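Side-chain contacts in DNA fragmentation factor subunit beta (Mus musculus, PDB 1V0D), which cuts DNA as a nuclease during apoptosis, producing DNA fragmentation and chromatin condensation: residues R153-Y158 with F210-E215; K201-N206 with Y289-L294. All coordinates share one frame; numbering follows the deposited sequence.

Interaction 1. Residues R153-Y158 with F210-E215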
# COMPACT_ATOMS: atom_id res chain seq x y z
N ARG A 153 21.26 -7.08 -9.32
CA ARG A 153 21.38 -7.98 -10.46
C ARG A 153 20.44 -9.18 -10.30
O ARG A 153 19.89 -9.69 -11.27
CB ARG A 153 22.82 -8.50 -10.54
CG ARG A 153 23.89 -7.46 -10.84
CD ARG A 153 24.10 -7.31 -12.35
NE ARG A 153 23.15 -6.38 -12.97
CZ ARG A 153 22.77 -6.43 -14.25
NH1 ARG A 153 23.25 -7.37 -15.05
NH2 ARG A 153 21.92 -5.53 -14.72
N ASN A 154 20.27 -9.61 -9.05
CA ASN A 154 19.46 -10.77 -8.74
C ASN A 154 18.14 -10.42 -8.06
O ASN A 154 18.05 -9.42 -7.36
CB ASN A 154 20.27 -11.70 -7.83
CG ASN A 154 19.65 -13.07 -7.69
OD1 ASN A 154 20.09 -13.89 -6.88
ND2 ASN A 154 18.61 -13.32 -8.48
N LYS A 155 17.11 -11.24 -8.28
CA LYS A 155 15.81 -11.01 -7.66
C LYS A 155 15.87 -11.27 -6.14
O LYS A 155 15.55 -10.39 -5.34
CB LYS A 155 14.74 -11.90 -8.28
CG LYS A 155 14.30 -11.49 -9.68
CD LYS A 155 13.18 -12.38 -10.17
CE LYS A 155 12.76 -12.02 -11.58
NZ LYS A 155 11.84 -13.05 -12.14
N SER A 156 16.25 -12.49 -5.76
CA SER A 156 16.35 -12.85 -4.35
C SER A 156 17.11 -11.75 -3.63
O SER A 156 16.74 -11.33 -2.55
CB SER A 156 17.12 -14.16 -4.16
OG SER A 156 16.35 -15.27 -4.59
N GLY A 157 18.18 -11.29 -4.27
CA GLY A 157 19.01 -10.26 -3.69
C GLY A 157 18.26 -9.00 -3.37
O GLY A 157 18.44 -8.42 -2.31
N TYR A 158 17.40 -8.56 -4.29
CA TYR A 158 16.66 -7.35 -4.05
C TYR A 158 15.67 -7.56 -2.90
O TYR A 158 15.64 -6.76 -1.96
CB TYR A 158 15.90 -6.90 -5.30
CG TYR A 158 14.98 -5.73 -5.01
CD1 TYR A 158 15.49 -4.47 -4.70
CD2 TYR A 158 13.59 -5.91 -4.99
CE1 TYR A 158 14.63 -3.41 -4.35
CE2 TYR A 158 12.73 -4.86 -4.64
CZ TYR A 158 13.26 -3.62 -4.33
OH TYR A 158 12.40 -2.61 -3.99
N PHE A 210 12.75 -13.02 3.15
CA PHE A 210 12.14 -12.82 1.83
C PHE A 210 12.78 -13.52 0.65
O PHE A 210 12.19 -13.56 -0.42
CB PHE A 210 12.08 -11.33 1.47
CG PHE A 210 11.01 -10.57 2.20
CD1 PHE A 210 10.21 -11.18 3.16
CD2 PHE A 210 10.82 -9.21 1.94
CE1 PHE A 210 9.25 -10.46 3.85
CE2 PHE A 210 9.86 -8.48 2.62
CZ PHE A 210 9.07 -9.11 3.58
N ASP A 211 13.98 -14.08 0.83
CA ASP A 211 14.60 -14.72 -0.32
C ASP A 211 14.51 -16.23 -0.40
O ASP A 211 14.96 -16.96 0.49
CB ASP A 211 16.05 -14.20 -0.47
CG ASP A 211 17.10 -15.27 -0.27
OD1 ASP A 211 17.58 -15.41 0.87
OD2 ASP A 211 17.45 -15.96 -1.26
N ARG A 212 13.87 -16.70 -1.48
CA ARG A 212 13.73 -18.13 -1.72
C ARG A 212 15.16 -18.64 -1.82
O ARG A 212 16.11 -17.86 -1.77
CB ARG A 212 12.96 -18.37 -3.02
CG ARG A 212 13.48 -17.61 -4.24
CD ARG A 212 12.56 -17.80 -5.47
NE ARG A 212 13.12 -17.22 -6.69
CZ ARG A 212 12.47 -17.12 -7.85
NH1 ARG A 212 11.22 -17.56 -7.97
NH2 ARG A 212 13.07 -16.60 -8.91
N GLY A 213 15.35 -19.93 -1.96
CA GLY A 213 16.73 -20.38 -2.04
C GLY A 213 17.53 -20.12 -0.77
O GLY A 213 18.75 -19.96 -0.82
N ALA A 214 16.86 -20.05 0.38
CA ALA A 214 17.54 -19.86 1.65
C ALA A 214 17.11 -21.07 2.49
O ALA A 214 16.13 -21.73 2.16
CB ALA A 214 17.10 -18.56 2.31
N GLU A 215 17.86 -21.38 3.56
CA GLU A 215 17.51 -22.50 4.42
C GLU A 215 15.98 -22.46 4.64
O GLU A 215 15.42 -21.39 4.88
CB GLU A 215 18.24 -22.38 5.77
CG GLU A 215 18.06 -23.58 6.72
CD GLU A 215 18.76 -24.86 6.21
OE1 GLU A 215 18.40 -25.36 5.12
OE2 GLU A 215 19.66 -25.38 6.91

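Interaction 2. Residues K201-N206 with Y289-L294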
# COMPACT_ATOMS: atom_id res chain seq x y z
N LYS A 201 23.08 -7.62 12.90
CA LYS A 201 24.09 -7.67 11.86
C LYS A 201 24.57 -9.12 11.75
O LYS A 201 24.77 -9.65 10.65
CB LYS A 201 25.28 -6.76 12.21
CG LYS A 201 24.95 -5.28 12.31
CD LYS A 201 26.10 -4.51 12.96
CE LYS A 201 25.84 -3.00 13.02
NZ LYS A 201 26.55 -2.29 14.15
N SER A 202 24.71 -9.76 12.90
CA SER A 202 25.16 -11.15 12.97
C SER A 202 24.27 -12.09 12.18
O SER A 202 24.68 -13.18 11.79
CB SER A 202 25.18 -11.63 14.42
OG SER A 202 23.92 -12.17 14.79
N VAL A 203 23.03 -11.66 11.95
CA VAL A 203 22.08 -12.49 11.24
C VAL A 203 21.64 -11.81 9.93
O VAL A 203 20.74 -12.28 9.24
CB VAL A 203 20.86 -12.78 12.16
CG1 VAL A 203 19.87 -11.62 12.12
CG2 VAL A 203 20.21 -14.08 11.79
N GLN A 204 22.30 -10.71 9.61
CA GLN A 204 22.00 -9.95 8.40
C GLN A 204 20.56 -9.46 8.34
O GLN A 204 19.86 -9.68 7.35
CB GLN A 204 22.31 -10.79 7.18
CG GLN A 204 23.70 -11.34 7.22
CD GLN A 204 23.81 -12.64 6.47
OE1 GLN A 204 23.81 -12.67 5.24
NE2 GLN A 204 23.88 -13.75 7.22
N TYR A 205 20.14 -8.80 9.41
CA TYR A 205 18.81 -8.22 9.50
C TYR A 205 17.68 -9.14 9.04
O TYR A 205 16.64 -8.66 8.59
CB TYR A 205 18.80 -6.90 8.71
CG TYR A 205 19.88 -5.95 9.17
CD1 TYR A 205 21.22 -6.15 8.81
CD2 TYR A 205 19.59 -4.91 10.05
CE1 TYR A 205 22.24 -5.34 9.33
CE2 TYR A 205 20.60 -4.09 10.58
CZ TYR A 205 21.92 -4.32 10.22
OH TYR A 205 22.92 -3.53 10.77
N ASN A 206 17.87 -10.45 9.15
CA ASN A 206 16.83 -11.40 8.76
C ASN A 206 16.30 -11.22 7.35
O ASN A 206 15.17 -11.63 7.06
CB ASN A 206 15.66 -11.32 9.73
CG ASN A 206 15.99 -11.92 11.08
OD1 ASN A 206 15.55 -11.42 12.12
ND2 ASN A 206 16.77 -13.00 11.07
N TYR A 289 14.72 -11.43 24.77
CA TYR A 289 13.27 -11.60 24.66
C TYR A 289 12.68 -10.49 23.80
O TYR A 289 11.90 -10.77 22.88
CB TYR A 289 12.63 -11.59 26.06
CG TYR A 289 11.11 -11.60 26.03
CD1 TYR A 289 10.42 -12.54 25.27
CD2 TYR A 289 10.37 -10.64 26.73
CE1 TYR A 289 9.03 -12.52 25.19
CE2 TYR A 289 8.98 -10.62 26.66
CZ TYR A 289 8.31 -11.55 25.89
OH TYR A 289 6.93 -11.51 25.77
N PHE A 290 13.07 -9.25 24.10
CA PHE A 290 12.60 -8.08 23.36
C PHE A 290 13.09 -8.13 21.92
O PHE A 290 12.42 -7.66 21.00
CB PHE A 290 13.10 -6.80 24.04
CG PHE A 290 12.47 -6.55 25.37
CD1 PHE A 290 13.08 -6.98 26.54
CD2 PHE A 290 11.21 -5.95 25.45
CE1 PHE A 290 12.45 -6.82 27.78
CE2 PHE A 290 10.57 -5.79 26.69
CZ PHE A 290 11.19 -6.23 27.86
N TYR A 291 14.26 -8.72 21.73
CA TYR A 291 14.80 -8.87 20.39
C TYR A 291 13.79 -9.71 19.60
O TYR A 291 13.32 -9.31 18.54
CB TYR A 291 16.15 -9.58 20.46
CG TYR A 291 16.75 -9.90 19.12
CD1 TYR A 291 17.40 -8.92 18.38
CD2 TYR A 291 16.64 -11.18 18.59
CE1 TYR A 291 17.95 -9.22 17.13
CE2 TYR A 291 17.18 -11.49 17.34
CZ TYR A 291 17.83 -10.50 16.62
OH TYR A 291 18.36 -10.81 15.39
N SER A 292 13.46 -10.88 20.13
CA SER A 292 12.49 -11.76 19.49
C SER A 292 11.27 -10.98 19.07
O SER A 292 10.83 -11.02 17.92
CB SER A 292 12.03 -12.84 20.45
OG SER A 292 13.13 -13.64 20.85
N LEU A 293 10.71 -10.27 20.04
CA LEU A 293 9.51 -9.48 19.84
C LEU A 293 9.65 -8.42 18.76
O LEU A 293 8.76 -8.25 17.93
CB LEU A 293 9.10 -8.80 21.16
CG LEU A 293 8.10 -9.51 22.11
CD1 LEU A 293 8.06 -11.01 21.87
CD2 LEU A 293 8.48 -9.21 23.54
N LEU A 294 10.78 -7.72 18.77
CA LEU A 294 11.00 -6.63 17.84
C LEU A 294 11.43 -6.99 16.43
O LEU A 294 11.03 -6.32 15.49
CB LEU A 294 12.02 -5.65 18.45
CG LEU A 294 11.61 -4.96 19.76
CD1 LEU A 294 12.80 -4.51 20.55
CD2 LEU A 294 10.74 -3.78 19.44

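Interaction 1. Residues R153-Y158 with F210-E215
Ser156 sits between Asp211 and Arg212. Its CB lies against Asp211, with the two CB atoms, of Ser156 and Asp211, 3.8 Å apart. Asp211 CB also lies 3.6 Å from the Ser156 carbonyl O. The exact position of the Asp211 carboxylate is doubtful, but the Ser156 hydroxyl lies near it as well as near Arg212. That hydroxyl points away from its own carbonyl carbon and stays beside its backbone N (chi1 -72°). This brings OG alongside the Arg212 chain, 3.7 Å from CG. From there Arg212 runs extended as far as NE, and its guanidinium comes near the side chains of Ser156 and Lys155, at the start of helix 155-175. Ser156 OG lies at the edge of that group, near its plane. Lys155 meets the guanidinium obliquely, with CD 4.4 Å from NH2.

The polar ends are held by residues outside the two segments. Glu136 accepts a hydrogen bond from the Ser156 hydroxyl through OE1 and forms a salt bridge with Arg212 NH2 through OE2. Lys155 NZ has its own salt bridge to Asp141, and Tyr247 O also accepts a hydrogen bond from it.

Lys155 NZ and Arg212 NH2 are 5.0 Å apart in this buried place. Asp141 and Glu136 probably offset their like charges. The direct touches are van der Waals, and Glu136, bound by both Ser156 and Arg212, links the helix start to the loop.

Interaction 2. Residues K201-N206 with Y289-L294
The Tyr291 ring reaches from helix 287-295 toward Val203, and its hydroxyl end makes the touch. The distance from Tyr291 OH to Val203 CG1 is 3.7 Å. The Tyr291 side chain also touches Lys199 and Leu200 of helix 186-202. Its ring meets that of Phe295, the planes inclined at about 60°. Two other rings each have an atom of their own segment over one face. One face of Tyr205 carries the backbone N of Lys201, 4.3 Å above the plane and offset toward the rim. One face of Tyr289 carries Leu293 CD2 in a similar offset position. Tyr205 also has a cation-pi partner in Arg168 of helix 155-175.

Tyr291 extends because CG lies anti to the backbone N (chi1 175°), which sends the ring outward across the gap. The backbones stay well apart, and the nearest CA atoms, of Asn206 and Ser292, are 11.6 Å from each other. Val203 offers its CG1 branch, so a methyl group meets a phenol oxygen. The two side chains run at a slant to one another. The Asn206 side chain approaches the same hydroxyl more distantly, and it also touches Ile167.

Val203 stands just where helix 186-202 ends. Gln204, with positive phi, is the C-prime residue of a Schellman motif there. Gln204 N bonds to Lys201 O at 2.9 Å, and Tyr205 N reaches back to Leu200 O. Helix 287-295 lies between the paired strands 260-263 and 300-303 in the sequence, within the region assigned to the His-Me finger nucleases. The turn that closes helix 186-202 by a Schellman motif thus lightly touches helix 287-295, both within the nuclease region.

Both contacts lie in the nuclease region, with centres about 19 Å apart. Their segments alternate along the chain, and 201-206 is followed closely by 210-215. Interaction 1 is fully buried and joins the start of helix 155-175 to a loop. Interaction 2 is smaller and only partly buried, and it joins the end of helix 186-202 to helix 287-295. Helix 155-175 is common ground: it supplies one side of interaction 1, and Tyr205 and Asn206, in segment 201-206, touch it. The chemistry differs accordingly. Interaction 1 includes Lys155 and Arg212, whose charges pair with carboxylates outside the segments, whereas a methyl group and a tyrosine hydroxyl make interaction 2.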